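Side-chain contacts in iron-binding protein (Staphylococcus epidermidis, PDB 4M7O), which probably binds iron, perhaps as a chelate, at the cell surface and hands it to a membrane importer, as periplasmic-type solute-binding proteins do: residues 35-38 / 44-47; 108-113 / 124-129; 149-154 / 266-271; 164-167 / 172-175. One frame throughout, in Å; residues are numbered along the deposited sequence.

Interaction 1 (35-38 / 44-47); sequences ILYR and DIVG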
loop_
_atom_site.group_PDB
_atom_site.type_symbol
_atom_site.label_atom_id
_atom_site.label_comp_id
_atom_site.label_asym_id
_atom_site.label_seq_id
_atom_site.Cartn_x
_atom_site.Cartn_y
_atom_site.Cartn_z
ATOM N N ILE A 35 11.108 -6.010 -0.930
ATOM C CA ILE A 35 11.499 -6.699 0.288
ATOM C C ILE A 35 12.613 -7.711 -0.001
ATOM O O ILE A 35 13.577 -7.817 0.762
ATOM C CB ILE A 35 10.297 -7.436 0.914
ATOM C CG1 ILE A 35 9.238 -6.433 1.397
ATOM C CG2 ILE A 35 10.752 -8.341 2.055
ATOM C CD1 ILE A 35 7.917 -7.081 1.766
ATOM N N LEU A 36 12.466 -8.463 -1.089
ATOM C CA LEU A 36 13.480 -9.438 -1.500
ATOM C C LEU A 36 14.836 -8.780 -1.696
ATOM O O LEU A 36 15.863 -9.319 -1.272
ATOM C CB LEU A 36 13.056 -10.148 -2.793
ATOM C CG LEU A 36 11.963 -11.198 -2.610
ATOM C CD1 LEU A 36 11.438 -11.696 -3.973
ATOM C CD2 LEU A 36 12.533 -12.358 -1.780
ATOM N N TYR A 37 14.844 -7.616 -2.343
ATOM C CA TYR A 37 16.089 -6.888 -2.567
ATOM C C TYR A 37 16.669 -6.441 -1.231
ATOM O O TYR A 37 17.877 -6.529 -1.029
ATOM C CB TYR A 37 15.867 -5.681 -3.490
ATOM C CG TYR A 37 16.217 -5.932 -4.941
ATOM C CD1 TYR A 37 15.312 -6.523 -5.804
ATOM C CD2 TYR A 37 17.453 -5.560 -5.449
ATOM C CE1 TYR A 37 15.617 -6.724 -7.119
ATOM C CE2 TYR A 37 17.771 -5.780 -6.769
ATOM C CZ TYR A 37 16.850 -6.362 -7.599
ATOM O OH TYR A 37 17.155 -6.592 -8.915
ATOM N N ARG A 38 15.816 -5.981 -0.312
ATOM C CA ARG A 38 16.318 -5.491 0.986
ATOM C C ARG A 38 16.821 -6.648 1.863
ATOM O O ARG A 38 17.566 -6.442 2.817
ATOM C CB ARG A 38 15.263 -4.650 1.721
ATOM C CG ARG A 38 14.984 -3.277 1.083
ATOM C CD ARG A 38 16.214 -2.352 1.117
ATOM N NE ARG A 38 16.702 -2.149 2.476
ATOM C CZ ARG A 38 16.149 -1.319 3.365
ATOM N NH1 ARG A 38 15.081 -0.602 3.046
ATOM N NH2 ARG A 38 16.665 -1.202 4.580
ATOM N N ASP A 44 18.724 -13.269 -6.830
ATOM C CA ASP A 44 18.161 -14.616 -6.963
ATOM C C ASP A 44 16.808 -14.570 -7.660
ATOM O O ASP A 44 16.128 -15.588 -7.794
ATOM C CB ASP A 44 18.055 -15.306 -5.593
ATOM C CG ASP A 44 19.408 -15.430 -4.887
ATOM O OD1 ASP A 44 20.426 -15.686 -5.569
ATOM O OD2 ASP A 44 19.457 -15.263 -3.647
ATOM N N ILE A 45 16.436 -13.381 -8.120
ATOM C CA ILE A 45 15.134 -13.143 -8.733
ATOM C C ILE A 45 15.282 -13.249 -10.244
ATOM O O ILE A 45 16.141 -12.569 -10.830
ATOM C CB ILE A 45 14.610 -11.726 -8.359
ATOM C CG1 ILE A 45 14.340 -11.634 -6.853
ATOM C CG2 ILE A 45 13.346 -11.400 -9.108
ATOM C CD1 ILE A 45 14.073 -10.212 -6.367
ATOM N N VAL A 46 14.471 -14.103 -10.876
ATOM C CA VAL A 46 14.564 -14.300 -12.329
ATOM C C VAL A 46 13.434 -13.603 -13.074
ATOM O O VAL A 46 13.514 -13.388 -14.289
ATOM C CB VAL A 46 14.581 -15.805 -12.741
ATOM C CG1 VAL A 46 15.858 -16.466 -12.286
ATOM C CG2 VAL A 46 13.384 -16.535 -12.153
ATOM N N GLY A 47 12.383 -13.256 -12.339
ATOM C CA GLY A 47 11.214 -12.628 -12.919
ATOM C C GLY A 47 10.539 -11.659 -11.958
ATOM O O GLY A 47 10.510 -11.873 -10.728
#

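Interaction 2 (108-113 / 124-129); sequences VYVKDA and KSIGQL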
loop_
_atom_site.group_PDB
_atom_site.type_symbol
_atom_site.label_atom_id
_atom_site.label_comp_id
_atom_site.label_asym_id
_atom_site.label_seq_id
_atom_site.Cartn_x
_atom_site.Cartn_y
_atom_site.Cartn_z
ATOM N N VAL A 108 3.723 -18.922 -2.968
ATOM C CA VAL A 108 3.349 -18.270 -1.717
ATOM C C VAL A 108 2.610 -16.957 -1.938
ATOM O O VAL A 108 3.031 -16.117 -2.736
ATOM C CB VAL A 108 4.583 -18.025 -0.824
ATOM C CG1 VAL A 108 4.194 -17.230 0.421
ATOM C CG2 VAL A 108 5.211 -19.353 -0.433
ATOM N N TYR A 109 1.496 -16.791 -1.227
ATOM C CA TYR A 109 0.731 -15.552 -1.266
ATOM C C TYR A 109 0.959 -14.738 0.007
ATOM O O TYR A 109 0.373 -15.032 1.051
ATOM C CB TYR A 109 -0.761 -15.856 -1.427
ATOM C CG TYR A 109 -1.095 -16.565 -2.717
ATOM C CD1 TYR A 109 -1.244 -15.852 -3.898
ATOM C CD2 TYR A 109 -1.255 -17.946 -2.759
ATOM C CE1 TYR A 109 -1.552 -16.492 -5.086
ATOM C CE2 TYR A 109 -1.566 -18.598 -3.950
ATOM C CZ TYR A 109 -1.704 -17.858 -5.108
ATOM O OH TYR A 109 -2.007 -18.466 -6.300
ATOM N N VAL A 110 1.800 -13.713 -0.081
ATOM C CA VAL A 110 2.084 -12.878 1.085
ATOM C C VAL A 110 0.818 -12.143 1.514
ATOM O O VAL A 110 0.136 -11.534 0.687
ATOM C CB VAL A 110 3.176 -11.854 0.782
ATOM C CG1 VAL A 110 3.500 -11.036 2.029
ATOM C CG2 VAL A 110 4.432 -12.555 0.256
ATOM N N LYS A 111 0.496 -12.199 2.802
ATOM C CA LYS A 111 -0.751 -11.611 3.273
ATOM C C LYS A 111 -0.839 -10.122 2.935
ATOM O O LYS A 111 0.176 -9.426 2.880
ATOM C CB LYS A 111 -0.957 -11.868 4.772
ATOM C CG LYS A 111 -0.493 -10.747 5.682
ATOM C CD LYS A 111 -1.227 -10.772 7.017
ATOM N N ASP A 112 -2.053 -9.654 2.671
ATOM C CA ASP A 112 -2.319 -8.256 2.362
ATOM C C ASP A 112 -2.265 -7.415 3.645
ATOM O O ASP A 112 -3.220 -7.400 4.424
ATOM C CB ASP A 112 -3.712 -8.140 1.731
ATOM C CG ASP A 112 -3.978 -6.769 1.132
ATOM O OD1 ASP A 112 -3.032 -5.965 0.980
ATOM O OD2 ASP A 112 -5.149 -6.503 0.793
ATOM N N ALA A 113 -1.160 -6.705 3.867
ATOM C CA ALA A 113 -1.008 -5.925 5.103
ATOM C C ALA A 113 -1.900 -4.685 5.094
ATOM O O ALA A 113 -1.865 -3.896 4.147
ATOM C CB ALA A 113 0.440 -5.529 5.314
ATOM N N LYS A 124 9.105 -10.317 8.182
ATOM C CA LYS A 124 9.537 -11.507 8.912
ATOM C C LYS A 124 9.121 -12.806 8.231
ATOM O O LYS A 124 9.880 -13.771 8.226
ATOM C CB LYS A 124 8.986 -11.490 10.343
ATOM C CG LYS A 124 9.654 -10.481 11.259
ATOM N N SER A 125 7.914 -12.837 7.670
ATOM C CA SER A 125 7.412 -14.042 7.008
ATOM C C SER A 125 8.281 -14.387 5.821
ATOM O O SER A 125 8.670 -15.546 5.645
ATOM C CB SER A 125 5.972 -13.845 6.541
ATOM O OG SER A 125 5.078 -13.980 7.624
ATOM N N ILE A 126 8.589 -13.377 5.009
ATOM C CA ILE A 126 9.412 -13.593 3.823
ATOM C C ILE A 126 10.842 -13.926 4.234
ATOM O O ILE A 126 11.515 -14.719 3.572
ATOM C CB ILE A 126 9.398 -12.373 2.894
ATOM C CG1 ILE A 126 7.983 -12.147 2.368
ATOM C CG2 ILE A 126 10.402 -12.559 1.725
ATOM C CD1 ILE A 126 7.814 -10.826 1.648
ATOM N N GLY A 127 11.300 -13.327 5.332
ATOM C CA GLY A 127 12.610 -13.650 5.869
ATOM C C GLY A 127 12.702 -15.107 6.270
ATOM O O GLY A 127 13.702 -15.770 5.993
ATOM N N GLN A 128 11.665 -15.622 6.921
ATOM C CA GLN A 128 11.713 -17.005 7.379
ATOM C C GLN A 128 11.563 -17.972 6.211
ATOM O O GLN A 128 12.148 -19.049 6.211
ATOM C CB GLN A 128 10.646 -17.270 8.431
ATOM C CG GLN A 128 10.654 -18.698 8.948
ATOM C CD GLN A 128 9.854 -18.848 10.222
ATOM O OE1 GLN A 128 9.112 -17.943 10.608
ATOM N NE2 GLN A 128 10.007 -19.991 10.892
ATOM N N LEU A 129 10.787 -17.569 5.209
ATOM C CA LEU A 129 10.556 -18.388 4.026
ATOM C C LEU A 129 11.853 -18.608 3.248
ATOM O O LEU A 129 12.141 -19.722 2.812
ATOM C CB LEU A 129 9.494 -17.725 3.135
ATOM C CG LEU A 129 9.299 -18.292 1.726
ATOM C CD1 LEU A 129 8.782 -19.721 1.765
ATOM C CD2 LEU A 129 8.383 -17.411 0.888
#

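Interaction 3 (149-154 / 266-271); sequences KIINSV and EGLKDL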
loop_
_atom_site.group_PDB
_atom_site.type_symbol
_atom_site.label_atom_id
_atom_site.label_comp_id
_atom_site.label_asym_id
_atom_site.label_seq_id
_atom_site.Cartn_x
_atom_site.Cartn_y
_atom_site.Cartn_z
ATOM N N LYS A 149 10.645 8.152 13.185
ATOM C CA LYS A 149 11.112 9.500 12.893
ATOM C C LYS A 149 9.973 10.384 12.367
ATOM O O LYS A 149 9.815 11.514 12.816
ATOM C CB LYS A 149 12.257 9.436 11.887
ATOM C CG LYS A 149 13.014 10.728 11.695
ATOM C CD LYS A 149 14.297 10.481 10.912
ATOM N N ILE A 150 9.175 9.871 11.429
ATOM C CA ILE A 150 8.019 10.620 10.916
ATOM C C ILE A 150 6.955 10.856 12.004
ATOM O O ILE A 150 6.448 11.976 12.164
ATOM C CB ILE A 150 7.350 9.919 9.698
ATOM C CG1 ILE A 150 8.366 9.640 8.588
ATOM C CG2 ILE A 150 6.190 10.757 9.157
ATOM C CD1 ILE A 150 9.204 10.833 8.178
ATOM N N ILE A 151 6.614 9.796 12.738
ATOM C CA ILE A 151 5.695 9.898 13.869
ATOM C C ILE A 151 6.173 10.955 14.848
ATOM O O ILE A 151 5.385 11.772 15.325
ATOM C CB ILE A 151 5.554 8.547 14.605
ATOM C CG1 ILE A 151 4.887 7.511 13.693
ATOM C CG2 ILE A 151 4.775 8.715 15.902
ATOM C CD1 ILE A 151 4.755 6.142 14.321
ATOM N N ASN A 152 7.467 10.952 15.143
ATOM C CA ASN A 152 8.018 11.944 16.063
ATOM C C ASN A 152 8.121 13.358 15.489
ATOM O O ASN A 152 8.340 14.307 16.222
ATOM C CB ASN A 152 9.370 11.492 16.620
ATOM C CG ASN A 152 9.224 10.600 17.829
ATOM O OD1 ASN A 152 9.024 11.084 18.944
ATOM N ND2 ASN A 152 9.317 9.293 17.623
ATOM N N SER A 153 7.949 13.501 14.182
ATOM C CA SER A 153 8.018 14.820 13.566
ATOM C C SER A 153 6.677 15.539 13.651
ATOM O O SER A 153 6.559 16.680 13.215
ATOM C CB SER A 153 8.418 14.693 12.102
ATOM O OG SER A 153 7.382 14.065 11.370
ATOM N N VAL A 154 5.697 14.911 14.266
ATOM C CA VAL A 154 4.389 15.521 14.419
ATOM C C VAL A 154 4.429 16.499 15.571
ATOM O O VAL A 154 4.765 16.140 16.660
ATOM C CB VAL A 154 3.311 14.468 14.695
ATOM C CG1 VAL A 154 1.988 15.115 15.058
ATOM C CG2 VAL A 154 3.155 13.542 13.506
ATOM N N GLU A 266 8.086 6.789 3.747
ATOM C CA GLU A 266 7.902 7.847 2.769
ATOM C C GLU A 266 6.408 8.103 2.548
ATOM O O GLU A 266 5.968 9.255 2.510
ATOM C CB GLU A 266 8.648 7.506 1.478
ATOM C CG GLU A 266 10.140 7.249 1.726
ATOM C CD GLU A 266 10.886 6.714 0.509
ATOM O OE1 GLU A 266 10.263 6.600 -0.574
ATOM O OE2 GLU A 266 12.098 6.405 0.638
ATOM N N GLY A 267 5.624 7.037 2.443
ATOM C CA GLY A 267 4.181 7.169 2.332
ATOM C C GLY A 267 3.582 7.847 3.550
ATOM O O GLY A 267 2.761 8.760 3.419
ATOM N N LEU A 268 4.003 7.417 4.738
ATOM C CA LEU A 268 3.534 8.035 5.974
ATOM C C LEU A 268 3.905 9.510 6.017
ATOM O O LEU A 268 3.132 10.332 6.514
ATOM C CB LEU A 268 4.119 7.319 7.193
ATOM C CG LEU A 268 3.554 7.744 8.548
ATOM C CD1 LEU A 268 2.115 7.281 8.663
ATOM C CD2 LEU A 268 4.376 7.183 9.687
ATOM N N LYS A 269 5.083 9.846 5.496
ATOM C CA LYS A 269 5.534 11.238 5.484
ATOM C C LYS A 269 4.669 12.105 4.585
ATOM O O LYS A 269 4.404 13.269 4.899
ATOM C CB LYS A 269 6.985 11.336 5.014
ATOM C CG LYS A 269 7.565 12.747 5.135
ATOM C CD LYS A 269 8.952 12.810 4.509
ATOM C CE LYS A 269 9.560 14.187 4.661
ATOM N NZ LYS A 269 10.958 14.206 4.118
ATOM N N ASP A 270 4.247 11.545 3.457
ATOM C CA ASP A 270 3.387 12.270 2.524
ATOM C C ASP A 270 2.095 12.654 3.213
ATOM O O ASP A 270 1.675 13.805 3.163
ATOM C CB ASP A 270 3.081 11.417 1.289
ATOM C CG ASP A 270 4.257 11.328 0.340
ATOM O OD1 ASP A 270 5.238 12.075 0.545
ATOM O OD2 ASP A 270 4.198 10.526 -0.621
ATOM N N LEU A 271 1.484 11.669 3.863
ATOM C CA LEU A 271 0.243 11.860 4.605
ATOM C C LEU A 271 0.423 12.888 5.722
ATOM O O LEU A 271 -0.457 13.716 5.965
ATOM C CB LEU A 271 -0.238 10.521 5.176
ATOM C CG LEU A 271 -1.752 10.309 5.213
ATOM C CD1 LEU A 271 -2.333 10.458 3.818
ATOM C CD2 LEU A 271 -2.080 8.937 5.775
#

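Interaction 4 (164-167 / 172-175); sequences FMEV and DIYT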
loop_
_atom_site.group_PDB
_atom_site.type_symbol
_atom_site.label_atom_id
_atom_site.label_comp_id
_atom_site.label_asym_id
_atom_site.label_seq_id
_atom_site.Cartn_x
_atom_site.Cartn_y
_atom_site.Cartn_z
ATOM N N PHE A 164 -11.048 13.045 6.355
ATOM C CA PHE A 164 -11.883 12.191 5.536
ATOM C C PHE A 164 -11.023 11.624 4.409
ATOM O O PHE A 164 -10.412 12.382 3.646
ATOM C CB PHE A 164 -13.066 12.977 4.967
ATOM C CG PHE A 164 -13.879 12.201 3.966
ATOM C CD1 PHE A 164 -14.743 11.200 4.381
ATOM C CD2 PHE A 164 -13.786 12.466 2.616
ATOM C CE1 PHE A 164 -15.486 10.477 3.464
ATOM C CE2 PHE A 164 -14.539 11.732 1.696
ATOM C CZ PHE A 164 -15.375 10.742 2.120
HETATM N N MSE A 165 -10.944 10.295 4.328
HETATM C CA MSE A 165 -10.181 9.640 3.272
HETATM C C MSE A 165 -11.167 9.222 2.196
HETATM O O MSE A 165 -12.058 8.398 2.435
HETATM C CB MSE A 165 -9.471 8.396 3.808
HETATM C CG MSE A 165 -8.600 8.626 5.026
HETATM SE SE MSE A 165 -6.964 9.621 4.648
HETATM C CE MSE A 165 -6.207 8.450 3.297
ATOM N N GLU A 166 -11.031 9.800 1.014
ATOM C CA GLU A 166 -11.915 9.444 -0.080
ATOM C C GLU A 166 -11.219 8.419 -0.966
ATOM O O GLU A 166 -10.258 8.760 -1.673
ATOM C CB GLU A 166 -12.256 10.692 -0.886
ATOM C CG GLU A 166 -13.236 10.433 -2.012
ATOM C CD GLU A 166 -13.848 11.709 -2.538
ATOM O OE1 GLU A 166 -13.873 12.721 -1.793
ATOM O OE2 GLU A 166 -14.323 11.703 -3.692
ATOM N N VAL A 167 -11.661 7.161 -0.925
ATOM C CA VAL A 167 -10.925 6.116 -1.663
ATOM C C VAL A 167 -11.580 5.725 -2.983
ATOM O O VAL A 167 -11.021 4.968 -3.763
ATOM C CB VAL A 167 -10.669 4.851 -0.826
ATOM C CG1 VAL A 167 -9.890 5.208 0.422
ATOM C CG2 VAL A 167 -11.988 4.153 -0.471
ATOM N N ASP A 172 -20.423 6.215 -6.591
ATOM C CA ASP A 172 -20.639 6.426 -5.160
ATOM C C ASP A 172 -19.316 6.755 -4.491
ATOM O O ASP A 172 -18.265 6.254 -4.890
ATOM C CB ASP A 172 -21.260 5.195 -4.489
ATOM C CG ASP A 172 -22.692 4.920 -4.933
ATOM O OD1 ASP A 172 -23.381 5.847 -5.426
ATOM O OD2 ASP A 172 -23.128 3.756 -4.771
ATOM N N ILE A 173 -19.369 7.590 -3.461
ATOM C CA ILE A 173 -18.157 7.954 -2.735
ATOM C C ILE A 173 -17.874 6.890 -1.687
ATOM O O ILE A 173 -18.775 6.471 -0.952
ATOM C CB ILE A 173 -18.345 9.296 -2.019
ATOM C CG1 ILE A 173 -18.755 10.352 -3.039
ATOM C CG2 ILE A 173 -17.078 9.692 -1.275
ATOM C CD1 ILE A 173 -19.168 11.673 -2.413
ATOM N N TYR A 174 -16.622 6.479 -1.590
ATOM C CA TYR A 174 -16.228 5.503 -0.582
ATOM C C TYR A 174 -15.169 6.078 0.322
ATOM O O TYR A 174 -14.276 6.802 -0.127
ATOM C CB TYR A 174 -15.669 4.236 -1.236
ATOM C CG TYR A 174 -16.742 3.272 -1.727
ATOM C CD1 TYR A 174 -17.510 3.564 -2.847
ATOM C CD2 TYR A 174 -16.973 2.062 -1.079
ATOM C CE1 TYR A 174 -18.500 2.656 -3.315
ATOM C CE2 TYR A 174 -17.950 1.144 -1.550
ATOM C CZ TYR A 174 -18.706 1.455 -2.660
ATOM O OH TYR A 174 -19.686 0.569 -3.092
ATOM N N THR A 175 -15.239 5.724 1.594
ATOM C CA THR A 175 -14.213 6.146 2.520
ATOM C C THR A 175 -13.548 4.926 3.092
ATOM O O THR A 175 -14.003 3.806 2.865
ATOM C CB THR A 175 -14.789 6.980 3.666
ATOM O OG1 THR A 175 -13.712 7.437 4.496
ATOM C CG2 THR A 175 -15.740 6.147 4.493
HETATM O O HOH W 1 -12.621 9.023 6.262
#

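Interaction 1 (35-38 / 44-47)
Tyr37 holds the polar end of this contact: its OH is hydrogen-bonded to Lys62, while the carbons on one flank of its ring lie against Ile45. The interface between the two segments themselves is wholly apolar and centres on one methyl, CD1 of Ile45. Tyr37 offers that methyl two neighbouring ring carbons, CD1 and CE1, and the distance from Tyr37 CE1 to Ile45 CD1 is 3.9 Å. The methyl comes in at a slant to the ring. Tyr37 leaves its helix pointing past the strand, and a first torsion of -98°, well off a staggered value, swings the ring back to Ile45.

Leu36 meets the same methyl more directly. Its CB stands 3.7 Å from Ile45 CD1, and its branch CD1 follows at 3.9 Å from Ile45 CD1 and 4.1 Å from Ile45 CG1. Ile45 reaches this far because its chain runs out straight beyond CB (chi2 169°), carrying CD1 between Leu36 and Tyr37, two consecutive residues of one helical turn. The backbones stay well apart, with the CA atoms of Leu36 and Ile45 8.3 Å from each other, so the side chains alone bridge the gap.

Helix 30-38 and strand 45-49 are the second and third elements of a beta-alpha-beta unit that starts with strand 25-27. Leu36 also leans on Ile25 and Ser27 of that first strand and on Ile126 of helix 116-129, while Pro55 and Val58 pack on Tyr37. The contact thus fastens the helix to the parallel sheet beneath it.

Interaction 2 (108-113 / 124-129)
Val108 opens the contact from the strand, sending its CG2 methyl to meet CD2 of Leu129 at 3.9 Å. The two side chains reach for each other tip to tip. In Val108, a chi1 of 175° sets CG1 anti to the backbone N and leaves CG2 beside that N, on the side facing Leu129. Leu129 comes from the last turn of its helix, and its CA is 9.2 Å from that of Val108, a span filled by the two side chains.

Two residues on, Val110 again faces the helix and again uses CG2. This methyl lies 4.0 Å from CD1 of Ile126 and 4.2 Å from its CG1, so it rests on the outer part of the isoleucine chain, which passes it at roughly a right angle. Although the CB of Ile126 is not aimed at the strand, the extended course of the chain beyond it (chi2 169°) brings the terminal methyl over to Val110. Here the backbones are nearer, 7.9 Å between the CA atoms of Val110 and Ile126.

No hydrogen bond crosses between the segments. Strand 106-110 is the outermost strand on its side of the parallel sheet, held to strand 82-86 through backbone bonds such as Val108 with Ile83. Helix 116-129 lies over it: Leu129 also touches Leu84 of that neighbouring strand, and Ile126 packs on Asn32 of helix 30-38 and on Leu39.

Interaction 3 (149-154 / 266-271)
Ile150 and Lys269 cross at about a right angle, and this crossing is the heart of the contact. The CD1 methyl of Ile150 rests against the aliphatic stem of the lysine, 3.9 Å from Lys269 CB and 4.0 Å from Lys269 CG. Its CG2 branch is pressed against the helix backbone instead, 3.8 Å from Lys269 CA. Both torsions of Ile150 are near -55° (chi1 -54°, chi2 -51°), which folds CD1 out of a straight chain so that both branches lie along one side of the lysine base, CG2 over CA and CD1 over CB and CG. Lys269 itself is fully extended, and its far end leads away from the isoleucine.

Leu268 approaches from the position just before Lys269. Its CD2 methyl touches two residues: it lies 4.0 Å from Ile150 CB and 4.1 Å from Ile151 CG1, the latter chain passing it on a slant. Met185 and Leu189 also pack on Leu268 and so continue the apolar patch. With only 6.0 Å between the CA atoms of Ile150 and Lys269, the end of helix 133-152 sits close against helix 264-275, and Ser153 O is further hydrogen-bonded to Arg272.

Chemically this is a greasy joint with a polar margin. The side chains meet through carbon alone, and no hydrogen bond crosses between the segments; buried Leu268 lies on the inner side. Lys269 lends its methylenes to the packing, and the exposed lysine extends beyond the contact, which probably leaves its ammonium group hydrated.

Interaction 4 (164-167 / 172-175)
Ile173 brings its CG2 methyl to the edge of the Phe164 ring, close to the ring plane and 3.9 Å from Phe164 CZ. The same methyl lies 4.0 Å from Glu166 CG, so it touches both the phenyl edge and the glutamate stem. Glu166 is then held beyond this methyl by Tyr228 and Arg235, which bind its two carboxylate oxygens.

Tyr174 contributes mostly backbone. Its O accepts a hydrogen bond from Val167 N at 2.8 Å (N-H...O 154°), and beside it Tyr174 CB meets Val167 CG2 at 3.8 Å, the two side chains crossing at about a right angle.

Thr175 carries the polar detail. Its OG1, placed anti to the backbone N (chi1 -176°), donates to Met165 O at 2.8 Å, arriving 18° from the carbonyl plane. A water donates to Thr175 OG1 at 2.6 Å and accepts from Met165 N at 2.9 Å, so hydroxyl and water together serve both backbone polar groups of the selenomethionine. Thr175 CB also approaches Phe164 CE1 obliquely, at 3.6 Å.

These residues form the beta hairpin of strands 162-168 and 174-176 in the mixed sheet. Strand 162-168 is flanked on its other side by strand 216-219, and 174-176 pairs in turn with strand 201-203, antiparallel. Helix 206-212 packs on Phe164 and Ile173 through Ile209, while Phe182 of helix 181-188 meets Met165 and Val167.

Along the chain, interactions 1 and 2 come first, and interaction 4 falls between the two segments of interaction 3. Interactions 1 and 2 belong to one parallel sheet, their centres 13 Å apart; they touch where Ile35 CD1 meets Ile126 CD1 at 3.7 Å. Interaction 4 lies in the mixed sheet, its centre about 35 Å from that of interaction 1 and across the chain's centre. Helix 133-152 follows the first sheet and precedes the second, consistent with the single connecting helix of this binding-protein class. Interaction 3, centred about 22 Å from interaction 4, packs the far end of that helix against helix 264-275, probably tying it to the second lobe.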